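Local coordinates for protein ribonuclease (Nicotiana glutinosa, PDB 1IYB) that probably cleaves single-stranded RNA as a ribonuclease of the T2 family, binding guanosine-5'-monophosphate in a pocket that recognises guanine, at residues Asp9-Val14 / Leu45-Asn50; Ser27-Lys32 / Leu83-Gly88; Ile136-Gly141 / Ile203-Phe208. All coordinates share one frame; numbering follows the deposited sequence.

Interaction 1: Asp9-Val14 / Leu45-Asn50; sequences DFFYFV and LWPNNN. With 5GP (guanosine-5'-monophosphate), chain C.
Phe-10 holds its CG between the backbone N and the carbonyl carbon (chi1 67°), the crowded position, and its ring lies alongside Asn-48, both side chains pointing the same way. Asn-48 CB sits over one ring face toward the rim, 4.0 Å from the Phe-10 centroid. Farther along the same sheet face, Val-14 has CG2 anti to the carbonyl carbon; this methyl makes a CH-pi contact with Trp-46, 3.7 Å from the centroid of the six-membered ring. Antiparallel hydrogen-bonded pairs Phe-10/Asn-48 and Tyr-12/Trp-46 join the edge strand 41-48 to strand 10-16 of the sheet. A classic beta bulge ends the ladder: Asp-9 N (2.9 Å) and Phe-10 N (3.1 Å) both donate to Asn-48 O, from opposite faces of its plane. Just beyond, Asn-50 N gives Asp-9 OD1 a nearly straight bond (2.8 Å, 171°) on its anti lone pair, while the Asp-9 carboxylate stacks on the Asn-50 amide, their planes 18° apart. Trp-46 CZ2 lies 3.4 Å from O3P of the nucleotide. With Val-14 CG2 over one face, Glu-97 accepting from NE1 and His-101 stacked on the ring, the indole is probably restrained in its rotation beside the phosphate.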
loop_
_atom_site.group_PDB
_atom_site.type_symbol
_atom_site.label_atom_id
_atom_site.label_comp_id
_atom_site.label_asym_id
_atom_site.label_seq_id
_atom_site.Cartn_x
_atom_site.Cartn_y
_atom_site.Cartn_z
ATOM N N ASP A 9 11.039 4.417 -11.390
ATOM C CA ASP A 9 12.206 4.129 -12.225
ATOM C C ASP A 9 11.941 3.213 -13.423
ATOM O O ASP A 9 12.409 3.484 -14.527
ATOM C CB ASP A 9 13.311 3.521 -11.358
ATOM C CG ASP A 9 13.889 4.517 -10.366
ATOM O OD1 ASP A 9 14.138 4.128 -9.202
ATOM O OD2 ASP A 9 14.098 5.686 -10.761
ATOM N N PHE A 10 11.199 2.130 -13.207
ATOM C CA PHE A 10 10.912 1.178 -14.280
ATOM C C PHE A 10 9.561 0.509 -14.032
ATOM O O PHE A 10 8.914 0.783 -13.024
ATOM C CB PHE A 10 12.017 0.114 -14.329
ATOM C CG PHE A 10 12.056 -0.779 -13.120
ATOM C CD1 PHE A 10 11.293 -1.945 -13.071
ATOM C CD2 PHE A 10 12.837 -0.448 -12.016
ATOM C CE1 PHE A 10 11.310 -2.765 -11.939
ATOM C CE2 PHE A 10 12.860 -1.258 -10.883
ATOM C CZ PHE A 10 12.095 -2.421 -10.843
ATOM N N PHE A 11 9.130 -0.354 -14.950
ATOM C CA PHE A 11 7.860 -1.064 -14.776
ATOM C C PHE A 11 8.066 -2.565 -14.675
ATOM O O PHE A 11 8.984 -3.121 -15.274
ATOM C CB PHE A 11 6.909 -0.926 -15.976
ATOM C CG PHE A 11 6.501 0.472 -16.329
ATOM C CD1 PHE A 11 7.265 1.231 -17.210
ATOM C CD2 PHE A 11 5.284 0.983 -15.882
ATOM C CE1 PHE A 11 6.819 2.477 -17.652
ATOM C CE2 PHE A 11 4.828 2.226 -16.314
ATOM C CZ PHE A 11 5.596 2.975 -17.204
ATOM N N TYR A 12 7.185 -3.212 -13.925
ATOM C CA TYR A 12 7.153 -4.668 -13.857
ATOM C C TYR A 12 5.909 -4.986 -14.683
ATOM O O TYR A 12 4.831 -4.458 -14.391
ATOM C CB TYR A 12 6.890 -5.190 -12.440
ATOM C CG TYR A 12 8.096 -5.357 -11.542
ATOM C CD1 TYR A 12 8.053 -4.913 -10.223
ATOM C CD2 TYR A 12 9.261 -5.981 -11.988
ATOM C CE1 TYR A 12 9.132 -5.077 -9.367
ATOM C CE2 TYR A 12 10.358 -6.154 -11.132
ATOM C CZ TYR A 12 10.281 -5.695 -9.823
ATOM O OH TYR A 12 11.344 -5.833 -8.959
ATOM N N PHE A 13 6.043 -5.792 -15.732
ATOM C CA PHE A 13 4.866 -6.200 -16.497
ATOM C C PHE A 13 4.588 -7.578 -15.908
ATOM O O PHE A 13 5.374 -8.511 -16.091
ATOM C CB PHE A 13 5.159 -6.297 -17.997
ATOM C CG PHE A 13 4.018 -6.867 -18.794
ATOM C CD1 PHE A 13 2.746 -6.299 -18.728
ATOM C CD2 PHE A 13 4.207 -7.990 -19.591
ATOM C CE1 PHE A 13 1.677 -6.846 -19.445
ATOM C CE2 PHE A 13 3.142 -8.541 -20.310
ATOM C CZ PHE A 13 1.880 -7.970 -20.238
ATOM N N VAL A 14 3.473 -7.692 -15.191
ATOM C CA VAL A 14 3.124 -8.922 -14.488
ATOM C C VAL A 14 1.976 -9.725 -15.082
ATOM O O VAL A 14 0.905 -9.185 -15.349
ATOM C CB VAL A 14 2.771 -8.581 -13.019
ATOM C CG1 VAL A 14 2.588 -9.854 -12.205
ATOM C CG2 VAL A 14 3.862 -7.701 -12.420
ATOM N N LEU A 45 0.627 -3.547 -15.150
ATOM C CA LEU A 45 1.880 -2.881 -15.530
ATOM C C LEU A 45 2.157 -2.003 -14.309
ATOM O O LEU A 45 1.465 -1.006 -14.069
ATOM C CB LEU A 45 1.678 -2.032 -16.790
ATOM C CG LEU A 45 2.915 -1.375 -17.415
ATOM C CD1 LEU A 45 3.971 -2.425 -17.745
ATOM C CD2 LEU A 45 2.499 -0.631 -18.680
ATOM N N TRP A 46 3.175 -2.378 -13.545
ATOM C CA TRP A 46 3.475 -1.705 -12.287
ATOM C C TRP A 46 4.709 -0.830 -12.152
ATOM O O TRP A 46 5.836 -1.323 -12.217
ATOM C CB TRP A 46 3.573 -2.744 -11.169
ATOM C CG TRP A 46 2.425 -3.699 -11.033
ATOM C CD1 TRP A 46 1.172 -3.572 -11.560
ATOM C CD2 TRP A 46 2.413 -4.908 -10.260
ATOM N NE1 TRP A 46 0.382 -4.622 -11.161
ATOM C CE2 TRP A 46 1.117 -5.457 -10.363
ATOM C CE3 TRP A 46 3.374 -5.579 -9.489
ATOM C CZ2 TRP A 46 0.756 -6.648 -9.723
ATOM C CZ3 TRP A 46 3.017 -6.759 -8.854
ATOM C CH2 TRP A 46 1.716 -7.283 -8.976
ATOM N N PRO A 47 4.517 0.482 -11.948
ATOM C CA PRO A 47 5.692 1.346 -11.786
ATOM C C PRO A 47 6.420 0.885 -10.511
ATOM O O PRO A 47 5.778 0.580 -9.502
ATOM C CB PRO A 47 5.075 2.730 -11.630
ATOM C CG PRO A 47 3.867 2.649 -12.518
ATOM C CD PRO A 47 3.297 1.283 -12.177
ATOM N N ASN A 48 7.750 0.834 -10.556
ATOM C CA ASN A 48 8.545 0.382 -9.414
ATOM C C ASN A 48 9.823 1.212 -9.338
ATOM O O ASN A 48 10.207 1.861 -10.311
ATOM C CB ASN A 48 8.926 -1.099 -9.592
ATOM C CG ASN A 48 9.049 -1.845 -8.266
ATOM O OD1 ASN A 48 8.056 -2.329 -7.722
ATOM N ND2 ASN A 48 10.271 -1.939 -7.742
ATOM N N ASN A 49 10.479 1.176 -8.181
ATOM C CA ASN A 49 11.723 1.907 -7.960
ATOM C C ASN A 49 12.902 0.942 -7.924
ATOM O O ASN A 49 12.743 -0.235 -7.601
ATOM C CB ASN A 49 11.645 2.666 -6.636
ATOM C CG ASN A 49 10.608 3.760 -6.659
ATOM O OD1 ASN A 49 9.935 4.023 -5.653
ATOM N ND2 ASN A 49 10.478 4.422 -7.801
ATOM N N ASN A 50 14.088 1.444 -8.249
ATOM C CA ASN A 50 15.281 0.608 -8.245
ATOM C C ASN A 50 15.583 -0.002 -6.876
ATOM O O ASN A 50 16.166 -1.081 -6.795
ATOM C CB ASN A 50 16.503 1.405 -8.720
ATOM C CG ASN A 50 16.395 1.847 -10.170
ATOM O OD1 ASN A 50 15.739 1.198 -10.985
ATOM N ND2 ASN A 50 17.056 2.950 -10.502
HETATM P P 5GP C . -2.006 -5.409 -7.167
HETATM O O1P 5GP C . -1.279 -4.464 -6.316
HETATM O O2P 5GP C . -2.103 -4.933 -8.604
HETATM O O3P 5GP C . -1.350 -6.832 -7.091
HETATM O "O5'" 5GP C . -3.544 -5.668 -6.667
HETATM C "C5'" 5GP C . -4.390 -6.712 -7.276
HETATM C "C4'" 5GP C . -5.814 -6.812 -6.680
HETATM O "O4'" 5GP C . -6.748 -6.944 -7.843
HETATM C "C3'" 5GP C . -6.188 -8.008 -5.808
HETATM O "O3'" 5GP C . -5.853 -7.847 -4.438
HETATM C "C2'" 5GP C . -7.703 -8.161 -5.989
HETATM O "O2'" 5GP C . -8.449 -7.344 -5.061
HETATM C "C1'" 5GP C . -7.909 -7.743 -7.436
HETATM N N9 5GP C . -8.243 -8.780 -8.462
HETATM C C8 5GP C . -9.387 -8.936 -9.213
HETATM N N7 5GP C . -9.344 -9.892 -10.119
HETATM C C5 5GP C . -8.045 -10.409 -9.938
HETATM C C6 5GP C . -7.403 -11.481 -10.643
HETATM O O6 5GP C . -7.854 -12.170 -11.550
HETATM N N1 5GP C . -6.076 -11.703 -10.159
HETATM C C2 5GP C . -5.486 -10.966 -9.134
HETATM N N2 5GP C . -4.226 -11.347 -8.838
HETATM N N3 5GP C . -6.086 -9.959 -8.472
HETATM C C4 5GP C . -7.367 -9.737 -8.928
#

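Interaction 2: Ser27-Lys32 / Leu83-Gly88; sequences SCCYPK and LACPSG. With 5GP (guanosine-5'-monophosphate), chain C.
Cys-29 and Cys-85 face each other with their CA atoms 4.9 Å apart, in two irregular segments that run side by side in the same sense, pairing Cys-28 with Ala-84 and Pro-31 with Ser-87. The motif is a pair of surface loops tied by a disulfide beside the guanine pocket of a T2-family ribonuclease. In both cysteines SG stands anti to the carbonyl carbon, and the S-S bond closes with a torsion of 94°, close to the relaxed right angle. Cys-28 next door forms a second disulfide, with Cys-22, so adjacent residues each carry a disulfide, to different parts of the chain.

Polar bonds continue the pairing from Cys-29 onward. Cys-29 N donates to Leu-83 O at 2.9 Å, coming from above the carbonyl plane, 51° out of it. Ser-87 turns its hydroxyl back across the gap, and OG gives its proton to Tyr-30 O at 2.7 Å, with a C=O...donor angle of 164°. Farther on, Lys-32 N reaches Gly-88 O at 3.1 Å. A water accepts from Gly-88 N at 2.9 Å and lies in donating range of Cys-29 O and Ala-84 O, bridging the two backbones. The apolar part is slight: Leu-83 CD2 approaches the edge of the Tyr-30 ring, and the leucine also packs on Pro-18, Tyr-21 and Pro-36.

Leu-83 uses its two backbone polar atoms in different ways. Its carbonyl accepts from Cys-29 N, while its amide is turned to the nucleotide, an arrangement consistent with the loop pairing setting the position of the base-reading N-H. Leu-83 N donates to guanine O6 at 2.8 Å, and Ala-84 CB lies 3.7 Å from N7 of the same base.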
loop_
_atom_site.group_PDB
_atom_site.type_symbol
_atom_site.label_atom_id
_atom_site.label_comp_id
_atom_site.label_asym_id
_atom_site.label_seq_id
_atom_site.Cartn_x
_atom_site.Cartn_y
_atom_site.Cartn_z
ATOM N N SER A 27 -11.372 -19.149 -2.818
ATOM C CA SER A 27 -12.201 -19.317 -4.003
ATOM C C SER A 27 -11.801 -18.379 -5.130
ATOM O O SER A 27 -11.257 -17.300 -4.899
ATOM C CB SER A 27 -13.672 -19.072 -3.661
ATOM O OG SER A 27 -13.891 -17.716 -3.308
ATOM N N CYS A 28 -12.067 -18.820 -6.353
ATOM C CA CYS A 28 -11.809 -18.032 -7.551
ATOM C C CYS A 28 -13.101 -18.211 -8.349
ATOM O O CYS A 28 -13.797 -19.213 -8.181
ATOM C CB CYS A 28 -10.601 -18.581 -8.332
ATOM S SG CYS A 28 -10.996 -19.717 -9.705
ATOM N N CYS A 29 -13.430 -17.234 -9.186
ATOM C CA CYS A 29 -14.640 -17.286 -10.001
ATOM C C CYS A 29 -14.324 -16.881 -11.433
ATOM O O CYS A 29 -13.608 -15.905 -11.660
ATOM C CB CYS A 29 -15.699 -16.329 -9.443
ATOM S SG CYS A 29 -16.523 -16.912 -7.928
ATOM N N TYR A 30 -14.847 -17.627 -12.400
ATOM C CA TYR A 30 -14.612 -17.285 -13.796
ATOM C C TYR A 30 -15.441 -16.052 -14.141
ATOM O O TYR A 30 -16.459 -15.782 -13.500
ATOM C CB TYR A 30 -15.042 -18.421 -14.732
ATOM C CG TYR A 30 -14.334 -19.743 -14.533
ATOM C CD1 TYR A 30 -13.037 -19.804 -14.021
ATOM C CD2 TYR A 30 -14.948 -20.935 -14.908
ATOM C CE1 TYR A 30 -12.372 -21.027 -13.888
ATOM C CE2 TYR A 30 -14.297 -22.156 -14.782
ATOM C CZ TYR A 30 -13.013 -22.196 -14.272
ATOM O OH TYR A 30 -12.377 -23.410 -14.155
ATOM N N PRO A 31 -15.008 -15.278 -15.146
ATOM C CA PRO A 31 -15.758 -14.083 -15.547
ATOM C C PRO A 31 -17.159 -14.531 -15.962
ATOM O O PRO A 31 -17.383 -15.716 -16.214
ATOM C CB PRO A 31 -14.952 -13.546 -16.728
ATOM C CG PRO A 31 -13.557 -13.985 -16.408
ATOM C CD PRO A 31 -13.753 -15.392 -15.908
ATOM N N LYS A 32 -18.099 -13.595 -16.039
ATOM C CA LYS A 32 -19.467 -13.942 -16.412
ATOM C C LYS A 32 -19.559 -14.682 -17.740
ATOM O O LYS A 32 -20.443 -15.519 -17.931
ATOM C CB LYS A 32 -20.334 -12.686 -16.485
ATOM C CG LYS A 32 -20.488 -11.959 -15.165
ATOM C CD LYS A 32 -21.540 -10.872 -15.277
ATOM C CE LYS A 32 -21.710 -10.128 -13.970
ATOM N NZ LYS A 32 -22.803 -9.122 -14.076
ATOM N N LEU A 83 -10.455 -13.107 -12.058
ATOM C CA LEU A 83 -10.777 -14.416 -11.506
ATOM C C LEU A 83 -11.277 -14.302 -10.068
ATOM O O LEU A 83 -11.340 -15.290 -9.345
ATOM C CB LEU A 83 -9.549 -15.328 -11.570
ATOM C CG LEU A 83 -9.095 -15.703 -12.982
ATOM C CD1 LEU A 83 -7.762 -16.436 -12.922
ATOM C CD2 LEU A 83 -10.156 -16.573 -13.644
ATOM N N ALA A 84 -11.639 -13.089 -9.663
ATOM C CA ALA A 84 -12.141 -12.856 -8.312
ATOM C C ALA A 84 -13.637 -13.177 -8.220
ATOM O O ALA A 84 -14.342 -13.204 -9.228
ATOM C CB ALA A 84 -11.891 -11.405 -7.909
ATOM N N CYS A 85 -14.117 -13.424 -7.005
ATOM C CA CYS A 85 -15.528 -13.734 -6.795
ATOM C C CYS A 85 -16.292 -12.535 -6.243
ATOM O O CYS A 85 -15.753 -11.758 -5.459
ATOM C CB CYS A 85 -15.683 -14.899 -5.818
ATOM S SG CYS A 85 -15.182 -16.530 -6.449
ATOM N N PRO A 86 -17.566 -12.375 -6.643
ATOM C CA PRO A 86 -18.299 -13.245 -7.568
ATOM C C PRO A 86 -17.911 -12.953 -9.017
ATOM O O PRO A 86 -17.234 -11.963 -9.288
ATOM C CB PRO A 86 -19.753 -12.898 -7.273
ATOM C CG PRO A 86 -19.675 -11.439 -6.995
ATOM C CD PRO A 86 -18.452 -11.326 -6.105
ATOM N N SER A 87 -18.339 -13.813 -9.939
ATOM C CA SER A 87 -18.027 -13.643 -11.357
ATOM C C SER A 87 -18.209 -12.197 -11.794
ATOM O O SER A 87 -19.277 -11.612 -11.603
ATOM C CB SER A 87 -18.919 -14.547 -12.211
ATOM O OG SER A 87 -18.686 -15.913 -11.915
ATOM N N GLY A 88 -17.168 -11.621 -12.391
ATOM C CA GLY A 88 -17.249 -10.234 -12.821
ATOM C C GLY A 88 -17.069 -9.996 -14.307
ATOM O O GLY A 88 -16.876 -10.934 -15.082
HETATM P P 5GP C . -2.006 -5.409 -7.167
HETATM O O1P 5GP C . -1.279 -4.464 -6.316
HETATM O O2P 5GP C . -2.103 -4.933 -8.604
HETATM O O3P 5GP C . -1.350 -6.832 -7.091
HETATM O "O5'" 5GP C . -3.544 -5.668 -6.667
HETATM C "C5'" 5GP C . -4.390 -6.712 -7.276
HETATM C "C4'" 5GP C . -5.814 -6.812 -6.680
HETATM O "O4'" 5GP C . -6.748 -6.944 -7.843
HETATM C "C3'" 5GP C . -6.188 -8.008 -5.808
HETATM O "O3'" 5GP C . -5.853 -7.847 -4.438
HETATM C "C2'" 5GP C . -7.703 -8.161 -5.989
HETATM O "O2'" 5GP C . -8.449 -7.344 -5.061
HETATM C "C1'" 5GP C . -7.909 -7.743 -7.436
HETATM N N9 5GP C . -8.243 -8.780 -8.462
HETATM C C8 5GP C . -9.387 -8.936 -9.213
HETATM N N7 5GP C . -9.344 -9.892 -10.119
HETATM C C5 5GP C . -8.045 -10.409 -9.938
HETATM C C6 5GP C . -7.403 -11.481 -10.643
HETATM O O6 5GP C . -7.854 -12.170 -11.550
HETATM N N1 5GP C . -6.076 -11.703 -10.159
HETATM C C2 5GP C . -5.486 -10.966 -9.134
HETATM N N2 5GP C . -4.226 -11.347 -8.838
HETATM N N3 5GP C . -6.086 -9.959 -8.472
HETATM C C4 5GP C . -7.367 -9.737 -8.928
HETATM O O HOH W 1 -14.693 -13.106 -11.945
#

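Interaction 3: Ile136-Gly141 / Ile203-Phe208; sequences IHPDGG and IEFPTF. Unlike the reference sequence in segment 136-141: His-137 (reference Asn).
Phe-205 lies with one ring face under Pro-138, whose CB stands over the centre of the ring, 3.7 Å from the centroid and only 7° off the ring normal. The two side chains run side by side and point the same way, so the overlap extends along the proline to CD, 3.8 Å from Phe-205 CE2. With CG anti to the backbone N (chi1 -168°), Phe-205 places that atom close to Pro-138 CA. Ile-136 O sits at the ring edge, in its plane, and Ile-136 CG2 touches Phe-205 CD2 at 4.0 Å, the two side chains crossing at about a right angle. Trp-17 meets the same phenyl ring edge-to-face. An alanine in place of Phe-205 would probably leave Pro-138 CB without the aromatic surface beneath it and open a gap between the proline, Ile-136 and Trp-17.

The loop leads into strand 142-144, which pairs antiparallel with strand 202-204, and two backbone bonds join the segments next to that pairing. Phe-205 N donates to Gly-141 O at 3.0 Å, and Gly-140 N returns a bond to Phe-205 O at 2.9 Å. Two tight turns shape the approach. Pro-138 is the centre of an inverse gamma turn, closed by a weak bond from Asp-139 N to His-137 O. Asp-139 then forms an Asx turn, its OD1 accepting from Gly-141 N at 2.9 Å; Tyr-143 OH is a further partner of OD1. Gly-140 takes a positive phi of 80°, where a CB would be jammed against the carbonyl O of Asp-139. One water links Pro-138 O to Phe-208 N, and another donates to Gly-140 O at 2.8 Å and to Glu-204 OE2 at 2.7 Å.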
loop_
_atom_site.group_PDB
_atom_site.type_symbol
_atom_site.label_atom_id
_atom_site.label_comp_id
_atom_site.label_asym_id
_atom_site.label_seq_id
_atom_site.Cartn_x
_atom_site.Cartn_y
_atom_site.Cartn_z
ATOM N N ILE A 136 7.883 -27.275 -21.387
ATOM C CA ILE A 136 7.360 -26.956 -20.062
ATOM C C ILE A 136 5.871 -26.671 -20.238
ATOM O O ILE A 136 5.486 -25.593 -20.680
ATOM C CB ILE A 136 8.089 -25.720 -19.475
ATOM C CG1 ILE A 136 9.591 -26.016 -19.392
ATOM C CG2 ILE A 136 7.532 -25.373 -18.099
ATOM C CD1 ILE A 136 10.452 -24.830 -18.986
ATOM N N HIS A 137 5.039 -27.654 -19.903
ATOM C CA HIS A 137 3.598 -27.509 -20.071
ATOM C C HIS A 137 2.809 -27.496 -18.771
ATOM O O HIS A 137 3.241 -28.041 -17.754
ATOM C CB HIS A 137 3.048 -28.636 -20.953
ATOM C CG HIS A 137 3.877 -28.919 -22.165
ATOM N ND1 HIS A 137 4.887 -29.857 -22.172
ATOM C CD2 HIS A 137 3.856 -28.379 -23.406
ATOM C CE1 HIS A 137 5.453 -29.884 -23.365
ATOM N NE2 HIS A 137 4.847 -28.996 -24.133
ATOM N N PRO A 138 1.628 -26.857 -18.794
ATOM C CA PRO A 138 0.756 -26.769 -17.620
ATOM C C PRO A 138 -0.037 -28.067 -17.490
ATOM O O PRO A 138 -1.254 -28.095 -17.682
ATOM C CB PRO A 138 -0.126 -25.569 -17.945
ATOM C CG PRO A 138 -0.287 -25.678 -19.424
ATOM C CD PRO A 138 1.115 -26.021 -19.894
ATOM N N ASP A 139 0.680 -29.141 -17.171
ATOM C CA ASP A 139 0.090 -30.467 -17.028
ATOM C C ASP A 139 0.188 -31.013 -15.608
ATOM O O ASP A 139 0.083 -32.222 -15.394
ATOM C CB ASP A 139 0.780 -31.442 -17.983
ATOM C CG ASP A 139 2.296 -31.386 -17.879
ATOM O OD1 ASP A 139 2.812 -31.065 -16.786
ATOM O OD2 ASP A 139 2.974 -31.672 -18.889
ATOM N N GLY A 140 0.391 -30.129 -14.637
ATOM C CA GLY A 140 0.503 -30.568 -13.260
ATOM C C GLY A 140 1.876 -31.119 -12.921
ATOM O O GLY A 140 2.127 -31.518 -11.786
ATOM N N GLY A 141 2.770 -31.141 -13.907
ATOM C CA GLY A 141 4.110 -31.647 -13.674
ATOM C C GLY A 141 4.982 -30.649 -12.937
ATOM O O GLY A 141 4.586 -29.495 -12.735
ATOM N N ILE A 203 9.105 -26.505 -9.062
ATOM C CA ILE A 203 7.727 -26.078 -8.842
ATOM C C ILE A 203 6.729 -26.666 -9.829
ATOM O O ILE A 203 7.076 -27.003 -10.961
ATOM C CB ILE A 203 7.613 -24.539 -8.898
ATOM C CG1 ILE A 203 8.081 -24.031 -10.265
ATOM C CG2 ILE A 203 8.436 -23.917 -7.778
ATOM C CD1 ILE A 203 8.004 -22.515 -10.429
ATOM N N GLU A 204 5.479 -26.771 -9.390
ATOM C CA GLU A 204 4.414 -27.314 -10.223
ATOM C C GLU A 204 3.838 -26.268 -11.172
ATOM O O GLU A 204 3.786 -25.083 -10.850
ATOM C CB GLU A 204 3.279 -27.856 -9.344
ATOM C CG GLU A 204 2.014 -28.184 -10.130
ATOM C CD GLU A 204 0.810 -28.455 -9.247
ATOM O OE1 GLU A 204 0.543 -27.651 -8.325
ATOM O OE2 GLU A 204 0.118 -29.467 -9.486
ATOM N N PHE A 205 3.415 -26.722 -12.347
ATOM C CA PHE A 205 2.793 -25.865 -13.354
ATOM C C PHE A 205 1.438 -26.555 -13.532
ATOM O O PHE A 205 1.256 -27.372 -14.436
ATOM C CB PHE A 205 3.612 -25.896 -14.654
ATOM C CG PHE A 205 3.220 -24.839 -15.667
ATOM C CD1 PHE A 205 2.314 -23.829 -15.348
ATOM C CD2 PHE A 205 3.780 -24.851 -16.942
ATOM C CE1 PHE A 205 1.974 -22.847 -16.288
ATOM C CE2 PHE A 205 3.450 -23.878 -17.888
ATOM C CZ PHE A 205 2.544 -22.874 -17.558
ATOM N N PRO A 206 0.471 -26.231 -12.657
ATOM C CA PRO A 206 -0.874 -26.815 -12.679
ATOM C C PRO A 206 -1.709 -26.587 -13.927
ATOM O O PRO A 206 -1.624 -25.547 -14.573
ATOM C CB PRO A 206 -1.527 -26.216 -11.436
ATOM C CG PRO A 206 -0.923 -24.862 -11.376
ATOM C CD PRO A 206 0.545 -25.146 -11.660
ATOM N N THR A 207 -2.521 -27.581 -14.259
ATOM C CA THR A 207 -3.398 -27.486 -15.414
ATOM C C THR A 207 -4.499 -26.499 -15.048
ATOM O O THR A 207 -4.737 -26.239 -13.871
ATOM C CB THR A 207 -4.074 -28.835 -15.717
ATOM O OG1 THR A 207 -4.954 -29.170 -14.636
ATOM C CG2 THR A 207 -3.037 -29.934 -15.864
ATOM N N PHE A 208 -5.157 -25.936 -16.054
ATOM C CA PHE A 208 -6.260 -25.021 -15.800
ATOM C C PHE A 208 -7.457 -25.496 -16.607
ATOM O O PHE A 208 -7.318 -25.583 -17.845
ATOM C CB PHE A 208 -5.905 -23.585 -16.197
ATOM C CG PHE A 208 -7.029 -22.608 -15.973
ATOM C CD1 PHE A 208 -7.572 -22.433 -14.704
ATOM C CD2 PHE A 208 -7.563 -21.886 -17.035
ATOM C CE1 PHE A 208 -8.635 -21.552 -14.495
ATOM C CE2 PHE A 208 -8.627 -21.003 -16.838
ATOM C CZ PHE A 208 -9.161 -20.836 -15.566
ATOM O OXT PHE A 208 -8.507 -25.788 -15.994
HETATM O O HOH W 2 -3.549 -26.638 -18.596
HETATM O O HOH W 3 -0.344 -31.917 -10.528
#

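In the fold
Interaction 1 is buried, interaction 3 partly so, and interaction 2 lies at the surface. The first belongs to the four-stranded antiparallel sheet and rests on a regular backbone ladder with aromatic side chains. Interaction 3 lies beside a separate two-stranded pairing and joins its segments through turns, one proline-on-ring overlap and waters. Interaction 2 has no regular structure and relies on a covalent bridge plus scattered polar bonds. Interactions 1 and 2 share no element, yet both touch the nucleotide, at phosphate and base respectively, from centres about 27 Å apart. Interaction 3 makes no such contact, but it meets interaction 2 directly, where Tyr-30 CE1 packs 3.6 Å from Phe-208 CZ.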